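Local coordinates for protein CaaX farnesyltransferase beta subunit Ram1 (Aspergillus fumigatus, PDB 4L9P) that probably supplies the peptide-binding, zinc-dependent half of the heterodimeric enzyme that transfers a farnesyl group from farnesyl diphosphate to the cysteine of C-terminal CaaX sequences, at residues 235-241 with 281-287; 248-252 with 291-295; 312-316 with 370-375. The contacts are given in a common frame with arbitrary orientation. Residue numbers count along the deposited sequence, not the author numbering.

Contact 1: 235-241 with 281-287; sequences KQPDGGF and LETFTDG. With EDO (1,2-ethanediol), chain O.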
loop_
_atom_site.group_PDB
_atom_site.type_symbol
_atom_site.label_atom_id
_atom_site.label_comp_id
_atom_site.label_asym_id
_atom_site.label_seq_id
_atom_site.Cartn_x
_atom_site.Cartn_y
_atom_site.Cartn_z
ATOM N N LYS B 235 2.230 -13.291 -14.888
ATOM C CA LYS B 235 3.492 -13.590 -14.237
ATOM C C LYS B 235 4.628 -13.073 -15.087
ATOM O O LYS B 235 4.690 -13.377 -16.290
ATOM C CB LYS B 235 3.606 -15.137 -14.061
ATOM C CG LYS B 235 4.870 -15.576 -13.371
ATOM C CD LYS B 235 4.902 -15.237 -11.873
ATOM C CE LYS B 235 6.187 -15.852 -11.241
ATOM N NZ LYS B 235 6.267 -15.611 -9.792
ATOM N N GLN B 236 5.549 -12.337 -14.476
ATOM C CA GLN B 236 6.656 -11.715 -15.192
ATOM C C GLN B 236 7.980 -12.429 -14.951
ATOM O O GLN B 236 8.145 -13.115 -13.945
ATOM C CB GLN B 236 6.824 -10.271 -14.721
ATOM C CG GLN B 236 5.576 -9.412 -15.000
ATOM C CD GLN B 236 5.171 -9.474 -16.498
ATOM O OE1 GLN B 236 4.012 -9.894 -16.876
ATOM N NE2 GLN B 236 6.085 -9.086 -17.335
ATOM N N PRO B 237 8.977 -12.226 -15.830
ATOM C CA PRO B 237 10.278 -12.904 -15.647
ATOM C C PRO B 237 10.940 -12.611 -14.311
ATOM O O PRO B 237 11.654 -13.463 -13.789
ATOM C CB PRO B 237 11.133 -12.305 -16.762
ATOM C CG PRO B 237 10.092 -12.038 -17.840
ATOM C CD PRO B 237 8.901 -11.486 -17.102
ATOM N N ASP B 238 10.729 -11.405 -13.780
ATOM C CA ASP B 238 11.361 -11.036 -12.518
ATOM C C ASP B 238 10.643 -11.563 -11.282
ATOM O O ASP B 238 11.060 -11.268 -10.161
ATOM C CB ASP B 238 11.589 -9.517 -12.399
ATOM C CG ASP B 238 10.312 -8.736 -12.175
ATOM O OD1 ASP B 238 9.204 -9.311 -12.195
ATOM O OD2 ASP B 238 10.451 -7.526 -11.935
ATOM N N GLY B 239 9.607 -12.381 -11.490
ATOM C CA GLY B 239 8.934 -13.010 -10.369
ATOM C C GLY B 239 7.638 -12.358 -9.902
ATOM O O GLY B 239 6.812 -12.979 -9.247
ATOM N N GLY B 240 7.473 -11.087 -10.268
ATOM C CA GLY B 240 6.255 -10.356 -9.943
ATOM C C GLY B 240 5.129 -10.581 -10.926
ATOM O O GLY B 240 5.179 -11.465 -11.834
ATOM N N PHE B 241 4.101 -9.724 -10.808
ATOM C CA PHE B 241 2.886 -9.829 -11.624
ATOM C C PHE B 241 2.493 -8.435 -12.086
ATOM O O PHE B 241 2.515 -7.459 -11.310
ATOM C CB PHE B 241 1.712 -10.343 -10.765
ATOM C CG PHE B 241 1.829 -11.776 -10.400
ATOM C CD1 PHE B 241 2.611 -12.182 -9.308
ATOM C CD2 PHE B 241 1.173 -12.717 -11.182
ATOM C CE1 PHE B 241 2.695 -13.574 -8.994
ATOM C CE2 PHE B 241 1.289 -14.119 -10.891
ATOM C CZ PHE B 241 2.050 -14.535 -9.804
ATOM N N LEU B 281 10.621 -20.025 -15.186
ATOM C CA LEU B 281 9.723 -20.114 -14.025
ATOM C C LEU B 281 8.700 -21.251 -14.239
ATOM O O LEU B 281 8.269 -21.524 -15.376
ATOM C CB LEU B 281 8.988 -18.788 -13.863
ATOM C CG LEU B 281 9.953 -17.611 -13.676
ATOM C CD1 LEU B 281 9.137 -16.368 -13.476
ATOM C CD2 LEU B 281 10.869 -17.778 -12.471
ATOM N N GLU B 282 8.337 -21.958 -13.180
ATOM C CA GLU B 282 7.415 -23.094 -13.310
ATOM C C GLU B 282 6.118 -22.893 -12.553
ATOM O O GLU B 282 5.109 -23.479 -12.957
ATOM C CB GLU B 282 8.083 -24.380 -12.772
ATOM C CG GLU B 282 9.254 -24.868 -13.598
ATOM C CD GLU B 282 9.848 -26.107 -12.988
ATOM O OE1 GLU B 282 10.653 -25.946 -12.044
ATOM O OE2 GLU B 282 9.473 -27.242 -13.407
ATOM N N THR B 283 6.120 -22.091 -11.463
ATOM C CA THR B 283 4.931 -21.962 -10.649
ATOM C C THR B 283 4.665 -20.492 -10.394
ATOM O O THR B 283 5.502 -19.615 -10.677
ATOM C CB THR B 283 5.125 -22.604 -9.270
ATOM O OG1 THR B 283 6.060 -21.817 -8.520
ATOM C CG2 THR B 283 5.636 -24.105 -9.352
ATOM N N PHE B 284 3.474 -20.258 -9.874
ATOM C CA PHE B 284 3.072 -18.856 -9.587
ATOM C C PHE B 284 3.972 -18.203 -8.557
ATOM O O PHE B 284 4.095 -16.955 -8.550
ATOM C CB PHE B 284 1.628 -18.822 -9.096
ATOM C CG PHE B 284 0.629 -18.855 -10.226
ATOM C CD1 PHE B 284 0.211 -20.059 -10.802
ATOM C CD2 PHE B 284 0.159 -17.671 -10.787
ATOM C CE1 PHE B 284 -0.710 -20.068 -11.879
ATOM C CE2 PHE B 284 -0.760 -17.694 -11.826
ATOM C CZ PHE B 284 -1.184 -18.874 -12.394
ATOM N N THR B 285 4.607 -19.003 -7.696
ATOM C CA THR B 285 5.406 -18.426 -6.589
ATOM C C THR B 285 6.901 -18.387 -6.909
ATOM O O THR B 285 7.683 -17.827 -6.161
ATOM C CB THR B 285 5.129 -19.173 -5.270
ATOM O OG1 THR B 285 5.486 -20.561 -5.457
ATOM C CG2 THR B 285 3.654 -19.027 -4.848
ATOM N N ASP B 286 7.307 -18.981 -8.029
ATOM C CA ASP B 286 8.735 -18.983 -8.406
ATOM C C ASP B 286 9.228 -17.575 -8.617
ATOM O O ASP B 286 8.642 -16.822 -9.388
ATOM C CB ASP B 286 8.895 -19.778 -9.682
ATOM C CG ASP B 286 9.122 -21.244 -9.457
ATOM O OD1 ASP B 286 9.408 -21.650 -8.326
ATOM O OD2 ASP B 286 9.049 -21.983 -10.476
ATOM N N GLY B 287 10.285 -17.188 -7.902
ATOM C CA GLY B 287 10.908 -15.879 -8.051
ATOM C C GLY B 287 10.131 -14.813 -7.295
ATOM O O GLY B 287 10.569 -13.644 -7.258
HETATM C C1 EDO O . 9.470 -8.160 -15.083
HETATM O O1 EDO O . 10.380 -9.162 -15.558
HETATM C C2 EDO O . 8.872 -7.226 -16.130
HETATM O O2 EDO O . 8.287 -7.734 -17.332
HETATM O O HOH W 1 12.944 -13.138 -8.688
#

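Contact 2: 248-252 with 291-295; sequences EEDVR and YLSRC. With FII ([(3,7,11-trimethyl-dodeca-2,6,10-trienyloxycarbamoyl)-methyl]-phosphonic acid), chain Q.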
loop_
_atom_site.group_PDB
_atom_site.type_symbol
_atom_site.label_atom_id
_atom_site.label_comp_id
_atom_site.label_asym_id
_atom_site.label_seq_id
_atom_site.Cartn_x
_atom_site.Cartn_y
_atom_site.Cartn_z
ATOM N N GLU B 248 0.766 -2.152 -15.551
ATOM C CA GLU B 248 1.931 -1.960 -14.692
ATOM C C GLU B 248 2.205 -3.182 -13.777
ATOM O O GLU B 248 1.289 -3.963 -13.421
ATOM C CB GLU B 248 1.783 -0.717 -13.774
ATOM C CG GLU B 248 0.571 -0.771 -12.831
ATOM C CD GLU B 248 -0.768 -0.254 -13.408
ATOM O OE1 GLU B 248 -0.944 -0.180 -14.634
ATOM O OE2 GLU B 248 -1.665 0.083 -12.606
ATOM N N GLU B 249 3.482 -3.320 -13.413
ATOM C CA GLU B 249 3.935 -4.343 -12.454
ATOM C C GLU B 249 4.304 -3.682 -11.143
ATOM O O GLU B 249 5.234 -2.895 -11.078
ATOM C CB GLU B 249 5.145 -5.064 -13.025
ATOM C CG GLU B 249 5.610 -6.196 -12.067
ATOM C CD GLU B 249 6.773 -6.985 -12.539
ATOM O OE1 GLU B 249 7.345 -6.735 -13.634
ATOM O OE2 GLU B 249 7.180 -7.905 -11.775
ATOM N N ASP B 250 3.612 -4.126 -10.087
ATOM C CA ASP B 250 3.919 -3.621 -8.733
ATOM C C ASP B 250 3.355 -4.605 -7.753
ATOM O O ASP B 250 2.706 -5.581 -8.137
ATOM C CB ASP B 250 3.424 -2.161 -8.530
ATOM C CG ASP B 250 1.933 -2.019 -8.633
ATOM O OD1 ASP B 250 1.222 -2.851 -8.046
ATOM O OD2 ASP B 250 1.461 -1.054 -9.312
ATOM N N VAL B 251 3.669 -4.368 -6.482
ATOM C CA VAL B 251 3.335 -5.379 -5.485
ATOM C C VAL B 251 1.818 -5.534 -5.265
ATOM O O VAL B 251 1.431 -6.592 -4.767
ATOM C CB VAL B 251 4.029 -5.106 -4.153
ATOM C CG1 VAL B 251 5.603 -5.162 -4.299
ATOM C CG2 VAL B 251 3.507 -3.838 -3.561
ATOM N N ARG B 252 0.963 -4.586 -5.673
ATOM C CA ARG B 252 -0.490 -4.862 -5.743
ATOM C C ARG B 252 -0.780 -6.018 -6.608
ATOM O O ARG B 252 -1.655 -6.845 -6.292
ATOM C CB ARG B 252 -1.305 -3.747 -6.436
ATOM C CG ARG B 252 -1.238 -2.546 -5.683
ATOM C CD ARG B 252 -2.003 -1.438 -6.577
ATOM N NE ARG B 252 -1.308 -1.226 -7.838
ATOM C CZ ARG B 252 -1.916 -0.976 -9.021
ATOM N NH1 ARG B 252 -3.230 -0.840 -9.137
ATOM N NH2 ARG B 252 -1.182 -0.848 -10.041
ATOM N N TYR B 291 11.486 -11.275 -5.624
ATOM C CA TYR B 291 10.997 -10.025 -6.166
ATOM C C TYR B 291 10.568 -9.116 -5.001
ATOM O O TYR B 291 10.900 -7.919 -4.961
ATOM C CB TYR B 291 9.829 -10.318 -7.093
ATOM C CG TYR B 291 8.978 -9.115 -7.413
ATOM C CD1 TYR B 291 9.382 -8.179 -8.345
ATOM C CD2 TYR B 291 7.787 -8.903 -6.742
ATOM C CE1 TYR B 291 8.592 -7.066 -8.667
ATOM C CE2 TYR B 291 6.997 -7.842 -7.008
ATOM C CZ TYR B 291 7.380 -6.887 -7.920
ATOM O OH TYR B 291 6.508 -5.871 -8.211
ATOM N N LEU B 292 9.830 -9.669 -4.041
ATOM C CA LEU B 292 9.380 -8.796 -2.944
ATOM C C LEU B 292 10.579 -8.288 -2.117
ATOM O O LEU B 292 10.602 -7.125 -1.690
ATOM C CB LEU B 292 8.411 -9.558 -2.043
ATOM C CG LEU B 292 7.133 -10.020 -2.764
ATOM C CD1 LEU B 292 6.254 -10.974 -1.897
ATOM C CD2 LEU B 292 6.290 -8.776 -3.197
ATOM N N SER B 293 11.612 -9.136 -1.890
ATOM C CA SER B 293 12.800 -8.666 -1.181
ATOM C C SER B 293 13.437 -7.457 -1.917
ATOM O O SER B 293 13.978 -6.535 -1.276
ATOM C CB SER B 293 13.808 -9.808 -1.167
ATOM O OG SER B 293 15.079 -9.337 -0.687
ATOM N N ARG B 294 13.420 -7.489 -3.272
ATOM C CA ARG B 294 13.982 -6.404 -4.059
ATOM C C ARG B 294 13.132 -5.123 -3.997
ATOM O O ARG B 294 13.565 -4.076 -4.544
ATOM C CB ARG B 294 14.111 -6.855 -5.504
ATOM C CG ARG B 294 15.177 -7.984 -5.689
ATOM C CD ARG B 294 15.631 -8.173 -7.134
ATOM N NE ARG B 294 14.490 -8.317 -7.997
ATOM C CZ ARG B 294 13.917 -9.473 -8.366
ATOM N NH1 ARG B 294 14.312 -10.631 -7.888
ATOM N NH2 ARG B 294 12.884 -9.439 -9.208
ATOM N N CYS B 295 11.951 -5.180 -3.330
ATOM C CA CYS B 295 11.121 -3.955 -3.123
ATOM C C CYS B 295 11.362 -3.350 -1.752
ATOM O O CYS B 295 10.816 -2.298 -1.466
ATOM C CB CYS B 295 9.630 -4.297 -3.277
ATOM S SG CYS B 295 9.229 -4.711 -5.020
HETATM C C1 FII Q . -4.651 -4.248 -2.596
HETATM C C2 FII Q . -4.373 -2.849 -3.076
HETATM C C6 FII Q . -4.900 -2.519 -4.408
HETATM C C10 FII Q . -3.307 -2.087 -2.401
HETATM C C11 FII Q . -2.852 -0.694 -2.835
HETATM C C12 FII Q . -3.546 0.333 -1.893
HETATM C C15 FII Q . -2.935 1.729 -1.809
HETATM C C18 FII Q . -3.577 2.773 -0.904
HETATM C C22 FII Q . -2.037 2.108 -2.944
HETATM C C23 FII Q . -1.155 3.316 -2.672
HETATM C C24 FII Q . -0.484 3.799 -3.901
HETATM C C27 FII Q . -0.002 5.203 -3.721
HETATM C C30 FII Q . 1.406 5.332 -3.169
HETATM C C34 FII Q . -0.593 6.185 -4.660
HETATM C C35 FII Q . -0.041 7.585 -4.830
HETATM O O36 FII Q . -0.964 8.554 -4.368
HETATM N N42 FII Q . -1.385 8.408 -3.074
HETATM C C43 FII Q . -0.726 9.281 -2.195
HETATM O O44 FII Q . 0.176 10.069 -2.517
HETATM C C45 FII Q . -1.247 9.187 -0.768
HETATM P P46 FII Q . 0.054 9.497 0.536
HETATM O O49 FII Q . 1.228 8.683 0.141
HETATM O O50 FII Q . 0.284 10.974 0.618
HETATM O O51 FII Q . -0.641 8.957 1.804
HETATM O O HOH W 2 7.533 -4.114 -9.921
HETATM O O HOH W 3 4.273 -7.806 -8.709
#

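Contact 3: 312-316 with 370-375; sequences GAYAF and HWVGNC. With FII ([(3,7,11-trimethyl-dodeca-2,6,10-trienyloxycarbamoyl)-methyl]-phosphonic acid), chain Q.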
loop_
_atom_site.group_PDB
_atom_site.type_symbol
_atom_site.label_atom_id
_atom_site.label_comp_id
_atom_site.label_asym_id
_atom_site.label_seq_id
_atom_site.Cartn_x
_atom_site.Cartn_y
_atom_site.Cartn_z
ATOM N N GLY B 312 3.421 2.421 3.190
ATOM C CA GLY B 312 2.644 1.447 3.986
ATOM C C GLY B 312 1.702 0.615 3.132
ATOM O O GLY B 312 1.494 -0.569 3.473
ATOM N N ALA B 313 1.081 1.153 2.080
ATOM C CA ALA B 313 0.168 0.329 1.326
ATOM C C ALA B 313 0.909 -0.825 0.657
ATOM O O ALA B 313 0.405 -1.958 0.603
ATOM C CB ALA B 313 -0.497 1.160 0.281
ATOM N N TYR B 314 2.101 -0.533 0.150
ATOM C CA TYR B 314 2.868 -1.580 -0.541
ATOM C C TYR B 314 3.558 -2.491 0.463
ATOM O O TYR B 314 3.748 -3.692 0.179
ATOM C CB TYR B 314 3.871 -0.926 -1.473
ATOM C CG TYR B 314 3.180 -0.157 -2.594
ATOM C CD1 TYR B 314 2.211 -0.789 -3.391
ATOM C CD2 TYR B 314 3.590 1.126 -2.989
ATOM C CE1 TYR B 314 1.639 -0.134 -4.505
ATOM C CE2 TYR B 314 3.009 1.765 -4.085
ATOM C CZ TYR B 314 2.056 1.158 -4.833
ATOM O OH TYR B 314 1.557 1.812 -5.940
ATOM N N ALA B 315 3.895 -1.996 1.661
ATOM C CA ALA B 315 4.393 -2.911 2.726
ATOM C C ALA B 315 3.330 -3.935 3.083
ATOM O O ALA B 315 3.650 -5.138 3.247
ATOM C CB ALA B 315 4.800 -2.112 3.945
ATOM N N PHE B 316 2.068 -3.479 3.213
ATOM C CA PHE B 316 1.025 -4.451 3.487
ATOM C C PHE B 316 0.975 -5.513 2.378
ATOM O O PHE B 316 0.925 -6.751 2.636
ATOM C CB PHE B 316 -0.369 -3.826 3.632
ATOM C CG PHE B 316 -1.448 -4.878 3.792
ATOM C CD1 PHE B 316 -1.606 -5.530 5.027
ATOM C CD2 PHE B 316 -2.191 -5.297 2.682
ATOM C CE1 PHE B 316 -2.509 -6.573 5.171
ATOM C CE2 PHE B 316 -3.148 -6.339 2.823
ATOM C CZ PHE B 316 -3.288 -6.996 4.073
ATOM N N HIS B 370 -5.823 0.260 8.163
ATOM C CA HIS B 370 -5.633 -1.053 7.605
ATOM C C HIS B 370 -4.257 -1.267 7.021
ATOM O O HIS B 370 -3.508 -2.179 7.447
ATOM C CB HIS B 370 -6.658 -1.358 6.542
ATOM C CG HIS B 370 -6.280 -2.564 5.751
ATOM N ND1 HIS B 370 -6.160 -3.820 6.336
ATOM C CD2 HIS B 370 -5.914 -2.707 4.438
ATOM C CE1 HIS B 370 -5.729 -4.680 5.409
ATOM N NE2 HIS B 370 -5.568 -4.034 4.253
ATOM N N TRP B 371 -3.820 -0.414 6.077
ATOM C CA TRP B 371 -2.596 -0.825 5.328
ATOM C C TRP B 371 -1.396 -0.920 6.259
ATOM O O TRP B 371 -0.595 -1.850 6.119
ATOM C CB TRP B 371 -2.287 0.171 4.191
ATOM C CG TRP B 371 -3.431 0.302 3.198
ATOM C CD1 TRP B 371 -4.212 1.410 2.972
ATOM C CD2 TRP B 371 -3.941 -0.724 2.352
ATOM N NE1 TRP B 371 -5.183 1.140 2.039
ATOM C CE2 TRP B 371 -5.051 -0.166 1.632
ATOM C CE3 TRP B 371 -3.566 -2.036 2.107
ATOM C CZ2 TRP B 371 -5.818 -0.923 0.731
ATOM C CZ3 TRP B 371 -4.324 -2.787 1.223
ATOM C CH2 TRP B 371 -5.428 -2.211 0.522
ATOM N N VAL B 372 -1.217 0.063 7.167
ATOM C CA VAL B 372 -0.144 -0.029 8.147
ATOM C C VAL B 372 -0.600 -0.905 9.328
ATOM O O VAL B 372 0.161 -1.768 9.771
ATOM C CB VAL B 372 0.285 1.381 8.611
ATOM C CG1 VAL B 372 1.241 1.307 9.779
ATOM C CG2 VAL B 372 0.935 2.136 7.424
ATOM N N GLY B 373 -1.831 -0.701 9.837
ATOM C CA GLY B 373 -2.262 -1.409 11.063
ATOM C C GLY B 373 -2.150 -2.921 10.900
ATOM O O GLY B 373 -1.676 -3.624 11.801
ATOM N N ASN B 374 -2.566 -3.452 9.746
ATOM C CA ASN B 374 -2.546 -4.891 9.549
ATOM C C ASN B 374 -1.195 -5.425 9.138
ATOM O O ASN B 374 -1.022 -6.669 9.064
ATOM C CB ASN B 374 -3.662 -5.345 8.599
ATOM C CG ASN B 374 -4.955 -5.626 9.373
ATOM O OD1 ASN B 374 -4.893 -6.254 10.473
ATOM N ND2 ASN B 374 -6.107 -5.262 8.815
ATOM N N CYS B 375 -0.190 -4.540 8.942
ATOM C CA CYS B 375 1.181 -5.069 8.911
ATOM C C CYS B 375 1.581 -5.593 10.287
ATOM O O CYS B 375 2.431 -6.509 10.393
ATOM C CB CYS B 375 2.225 -4.021 8.539
ATOM S SG CYS B 375 2.147 -3.564 6.768
HETATM C C1 FII Q . -4.651 -4.248 -2.596
HETATM C C2 FII Q . -4.373 -2.849 -3.076
HETATM C C6 FII Q . -4.900 -2.519 -4.408
HETATM C C10 FII Q . -3.307 -2.087 -2.401
HETATM C C11 FII Q . -2.852 -0.694 -2.835
HETATM C C12 FII Q . -3.546 0.333 -1.893
HETATM C C15 FII Q . -2.935 1.729 -1.809
HETATM C C18 FII Q . -3.577 2.773 -0.904
HETATM C C22 FII Q . -2.037 2.108 -2.944
HETATM C C23 FII Q . -1.155 3.316 -2.672
HETATM C C24 FII Q . -0.484 3.799 -3.901
HETATM C C27 FII Q . -0.002 5.203 -3.721
HETATM C C30 FII Q . 1.406 5.332 -3.169
HETATM C C34 FII Q . -0.593 6.185 -4.660
HETATM C C35 FII Q . -0.041 7.585 -4.830
HETATM O O36 FII Q . -0.964 8.554 -4.368
HETATM N N42 FII Q . -1.385 8.408 -3.074
HETATM C C43 FII Q . -0.726 9.281 -2.195
HETATM O O44 FII Q . 0.176 10.069 -2.517
HETATM C C45 FII Q . -1.247 9.187 -0.768
HETATM P P46 FII Q . 0.054 9.497 0.536
HETATM O O49 FII Q . 1.228 8.683 0.141
HETATM O O50 FII Q . 0.284 10.974 0.618
HETATM O O51 FII Q . -0.641 8.957 1.804
#

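Contact 1: 235-241 with 281-287
Lys235 lays its side chain along Leu281, with CE 3.7 Å from Leu281 CD1, and carries its ammonium group in among three backbone carbonyls. NZ donates to Phe284 O at 2.8 Å, to Asp286 O at 2.7 Å and, within its own segment, to Gly239 O at 2.7 Å. Lysine suits this buried place because its long apolar stem packs against leucine while its three N–H groups match three acceptors. Those acceptors are positioned by two type I turns, Gln236 to Gly239 and Thr283 to Asp286. Asp238 OD1 takes Gly240 N at 3.1 Å in an Asx turn; Thr283 OG1 takes Thr285 N at 3.3 Å in an ST turn. Where the loops come closest, Gly239 and Gly287 have CA atoms 4.2 Å apart. A side chain on Gly239 would strike Gly287 O, to which its CA instead makes a CH···O contact of 3.6 Å. A water joins Asp238 O (3.0 Å) to Gly287 O (2.8 Å). Beside the lysine, Phe241 CE2 meets Phe284 CD2 at 3.7 Å, and Phe241 also packs on Ala257 and Met258 of helix 251-263. The contact joins the loop after helix 224-234 to the loop before helix 288-293, whose N-cap is Gly287; both belong to the alpha-alpha toroid, the barrel of helical hairpins characteristic of prenyltransferase beta subunits.

Contact 2: 248-252 with 291-295
In the alpha-alpha toroid of this subunit, the N-terminal end of helix 251-263 lies here against the end of helix 288-293. Glu248 faces its own segment, its OE2 in a salt bridge of 2.8 Å with Arg252 NH2. Glu249 extends its side chain until OE2 is 3.5 Å from Tyr291 CE1. Asp250 is the N-cap: OD1 accepts a weak bond from Arg252 N at 3.0 Å, and OD2 meets Arg252 NH2 at 2.7 Å, so a short acid both caps the helix and holds the arginine. Val251, small and branched, fits the apolar gap, its CG1 lying 3.8 Å from Leu292 CD2 and 3.7 Å from Cys295 SG. Arg252 turns away to the ligand pocket, where its CG is 3.8 Å from FII C11 and its NH1 bonds to the backbone of the bound peptide. A tyrosine suits its place opposite, since the Tyr291 hydroxyl reaches the backbone just before helix 251-263 through water: one water lies 2.7 Å from Tyr291 OH and donates to Glu249 O at 2.8 Å.

Contact 3: 312-316 with 370-375
The start of helix 312-323 meets the end of helix 368-371 and the residues that follow it, in the alpha-alpha toroid beside the isoprenoid pocket, joined by an aromatic cluster of Phe316, His370 and Trp371. Phe316, in the t rotamer (chi1 175°), points across the interface, and its CB sits 3.2 Å from Trp371 O. His370, also t (chi1 167°), directs its ring edge at the phenyl face in a T-shaped pair, centroids 4.5 Å apart and planes at 62°. Asn374 ND2 fixes that imidazole by donating to His370 ND1 at 2.9 Å, while its OD1 bonds to Thr443. Trp371 adopts m (chi1 −58°), which places Ala313 CB over a face of its indole, 4.2 Å from CG, and its edge near Phe316 CD2; NE1 bonds to Tyr432. The backbones can approach closely because the helix offers small residues: Gly312 lies opposite Val372, whose CG2 would collide with any side chain there, and Ala315 leaves room for Cys375 SG, 4.1 Å from its CB. Tyr314 (m) turns away toward the ligand, with OH 3.5 Å from FII C24. Alanine and tryptophan together line the farnesyl analogue: Ala313 CB is 3.3 Å from FII C15, and Trp371 CH2 is 3.6 Å from FII C10.

From the N terminus, the chain leaves helix 224-234 at 235-241, enters helix 251-263 through 248-252, and returns by 281-287 to close contact 1. Contact 2 closes next, at 291-295, so the two cross rather than nest: both bind the approach to helix 251-263 to the region around helix 288-293. They touch, with Asp238 O 2.8 Å from Arg294 NH2 in a probable hydrogen bond. Contact 3 follows in series, opening on helix 312-323 and closing at 370-375 near the zinc ligand Cys367. It meets contact 2 where Val251 CG2 packs 3.3 Å from Tyr314 CD1; both touch FII, whereas contact 1 lies farther out, its centre about 23 Å from that of contact 3.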